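Local coordinates for protein PTS-dependent dihydroxyacetone kinase, ADP-binding subunit DhaL (Lactococcus lactis subsp. lactis, PDB 3CR3) that passes a phosphoryl group from DhaM to DhaK-bound dihydroxyacetone, using its bound ADP, converted to ATP, as the phosphate carrier, at residues N21-L25 and Q178-Y182. Sequence-based numbering, arbitrary orientation.
Sequences NKAYL and QSSAY
Tyr182 reaches from helix 175-191 to the start of helix 22-28, where its OH comes 3.2 Å from CB of Asn21, a close touch rather than a hydrogen bond. ND2 of the Asn21 amide lies over one face of the Tyr182 ring, 3.6 Å from Tyr182 CZ, the rest of the amide reaching out past the hydroxyl; the planes are 21° apart. That nitrogen gives its hydrogen bond to the carbonyl of Lys17. At the ring edge Leu25 CD1 meets Tyr182 CE2 at 3.8 Å, the two side chains running past each other in opposite directions. The other methyl, Leu25 CD2, packs 3.5 Å from CG of buried Gln178. The more open side is at partly exposed Tyr24, whose CG, anti to the backbone N (chi1 -180°), carries the ring out toward Gln178. Only ring-edge atoms touch: Tyr24 CE2 lies 3.6 Å from Gln178 NE2. An alanine in place of Tyr182 is likely to open a gap beside Leu25 and leave Asn21 ND2 without the ring face beneath it. Ser179, touched lightly by Leu25, hydrogen-bonds through OG to Tyr83 and the ADP-binding residue His37. Side-chain packing thus joins two helices of the all-helical DhaL fold close to its nucleotide site.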
ATOM      1  N   ASN A  21      25.400   1.336  24.707  1.00 19.62           N
ATOM      2  CA  ASN A  21      24.917   2.462  23.919  1.00 18.80           C
ATOM      3  C   ASN A  21      23.605   2.249  23.182  1.00 18.25           C
ATOM      4  O   ASN A  21      23.327   2.977  22.225  1.00 17.73           O
ATOM      5  CB  ASN A  21      25.995   2.871  22.913  1.00 18.68           C
ATOM      6  CG  ASN A  21      27.273   3.272  23.577  1.00 18.36           C
ATOM      7  OD1 ASN A  21      27.346   4.329  24.187  1.00 18.81           O
ATOM      8  ND2 ASN A  21      28.304   2.429  23.463  1.00 17.60           N
ATOM      9  N   LYS A  22      22.792   1.288  23.623  1.00 17.98           N
ATOM     10  CA  LYS A  22      21.554   0.944  22.901  1.00 18.20           C
ATOM     11  C   LYS A  22      20.502   2.048  22.829  1.00 17.66           C
ATOM     12  O   LYS A  22      19.905   2.261  21.771  1.00 17.59           O
ATOM     13  CB  LYS A  22      20.945  -0.388  23.373  1.00 18.01           C
ATOM     14  CG  LYS A  22      20.399  -0.427  24.798  1.00 19.03           C
ATOM     15  CD  LYS A  22      19.861  -1.823  25.109  1.00 19.62           C
ATOM     16  CE  LYS A  22      19.083  -1.860  26.421  1.00 23.92           C
ATOM     17  NZ  LYS A  22      18.751  -3.276  26.807  1.00 25.96           N
ATOM     18  N   ALA A  23      20.269   2.747  23.936  1.00 17.30           N
ATOM     19  CA  ALA A  23      19.352   3.890  23.934  1.00 16.81           C
ATOM     20  C   ALA A  23      19.851   4.942  22.946  1.00 16.31           C
ATOM     21  O   ALA A  23      19.065   5.506  22.207  1.00 16.69           O
ATOM     22  CB  ALA A  23      19.215   4.490  25.340  1.00 16.17           C
ATOM     23  N   TYR A  24      21.160   5.194  22.936  1.00 16.00           N
ATOM     24  CA  TYR A  24      21.737   6.209  22.040  1.00 15.77           C
ATOM     25  C   TYR A  24      21.537   5.858  20.556  1.00 16.09           C
ATOM     26  O   TYR A  24      21.127   6.705  19.760  1.00 15.48           O
ATOM     27  CB  TYR A  24      23.212   6.482  22.372  1.00 15.58           C
ATOM     28  CG  TYR A  24      23.859   7.528  21.477  1.00 14.78           C
ATOM     29  CD1 TYR A  24      23.422   8.849  21.494  1.00 14.16           C
ATOM     30  CD2 TYR A  24      24.891   7.189  20.612  1.00 14.89           C
ATOM     31  CE1 TYR A  24      24.006   9.821  20.670  1.00 16.10           C
ATOM     32  CE2 TYR A  24      25.490   8.156  19.776  1.00 16.04           C
ATOM     33  CZ  TYR A  24      25.030   9.466  19.808  1.00 15.47           C
ATOM     34  OH  TYR A  24      25.607  10.419  19.006  1.00 14.76           O
ATOM     35  N   LEU A  25      21.769   4.597  20.199  1.00 15.65           N
ATOM     36  CA  LEU A  25      21.541   4.151  18.825  1.00 15.95           C
ATOM     37  C   LEU A  25      20.097   4.272  18.356  1.00 16.00           C
ATOM     38  O   LEU A  25      19.843   4.649  17.219  1.00 15.76           O
ATOM     39  CB  LEU A  25      22.038   2.716  18.638  1.00 15.61           C
ATOM     40  CG  LEU A  25      23.543   2.543  18.765  1.00 15.00           C
ATOM     41  CD1 LEU A  25      23.839   1.086  18.885  1.00 13.52           C
ATOM     42  CD2 LEU A  25      24.219   3.138  17.513  1.00 12.92           C
ATOM     43  N   GLN A 178      27.095   4.572  13.300  1.00  8.64           N
ATOM     44  CA  GLN A 178      27.536   4.514  14.688  1.00  9.56           C
ATOM     45  C   GLN A 178      27.718   3.081  15.185  1.00  9.01           C
ATOM     46  O   GLN A 178      28.711   2.773  15.846  1.00  8.90           O
ATOM     47  CB  GLN A 178      26.562   5.254  15.624  1.00  9.70           C
ATOM     48  CG  GLN A 178      26.987   5.267  17.089  1.00 10.00           C
ATOM     49  CD  GLN A 178      28.293   5.974  17.334  1.00 10.61           C
ATOM     50  OE1 GLN A 178      29.369   5.361  17.318  1.00 12.90           O
ATOM     51  NE2 GLN A 178      28.220   7.275  17.549  1.00  6.98           N
ATOM     52  N   SER A 179      26.759   2.212  14.902  1.00  8.68           N
ATOM     53  CA  SER A 179      26.917   0.840  15.366  1.00  8.96           C
ATOM     54  C   SER A 179      28.129   0.213  14.643  1.00  8.15           C
ATOM     55  O   SER A 179      28.901  -0.495  15.246  1.00  7.27           O
ATOM     56  CB  SER A 179      25.618   0.032  15.202  1.00  9.15           C
ATOM     57  OG  SER A 179      25.251  -0.056  13.828  1.00 10.32           O
ATOM     58  N   SER A 180      28.345   0.544  13.374  1.00  8.51           N
ATOM     59  CA  SER A 180      29.552   0.048  12.690  1.00  8.03           C
ATOM     60  C   SER A 180      30.864   0.584  13.267  1.00  7.27           C
ATOM     61  O   SER A 180      31.875  -0.116  13.240  1.00  6.91           O
ATOM     62  CB  SER A 180      29.494   0.249  11.173  1.00  8.15           C
ATOM     63  OG  SER A 180      28.575  -0.648  10.565  1.00  8.79           O
ATOM     64  N   ALA A 181      30.846   1.807  13.792  1.00  6.98           N
ATOM     65  CA  ALA A 181      32.014   2.379  14.472  1.00  6.70           C
ATOM     66  C   ALA A 181      32.395   1.556  15.712  1.00  7.01           C
ATOM     67  O   ALA A 181      33.582   1.245  15.929  1.00  6.51           O
ATOM     68  CB  ALA A 181      31.767   3.865  14.850  1.00  6.03           C
ATOM     69  N   TYR A 182      31.387   1.187  16.505  1.00  6.72           N
ATOM     70  CA  TYR A 182      31.601   0.325  17.673  1.00  7.02           C
ATOM     71  C   TYR A 182      32.226  -0.999  17.248  1.00  7.36           C
ATOM     72  O   TYR A 182      33.084  -1.539  17.934  1.00  8.18           O
ATOM     73  CB  TYR A 182      30.275   0.032  18.403  1.00  6.51           C
ATOM     74  CG  TYR A 182      29.524   1.235  18.962  1.00  7.11           C
ATOM     75  CD1 TYR A 182      30.195   2.371  19.437  1.00  7.50           C
ATOM     76  CD2 TYR A 182      28.130   1.208  19.048  1.00  7.44           C
ATOM     77  CE1 TYR A 182      29.470   3.477  19.973  1.00  9.42           C
ATOM     78  CE2 TYR A 182      27.406   2.266  19.573  1.00  8.20           C
ATOM     79  CZ  TYR A 182      28.069   3.405  20.023  1.00  8.57           C
ATOM     80  OH  TYR A 182      27.315   4.442  20.521  1.00  9.62           O
TER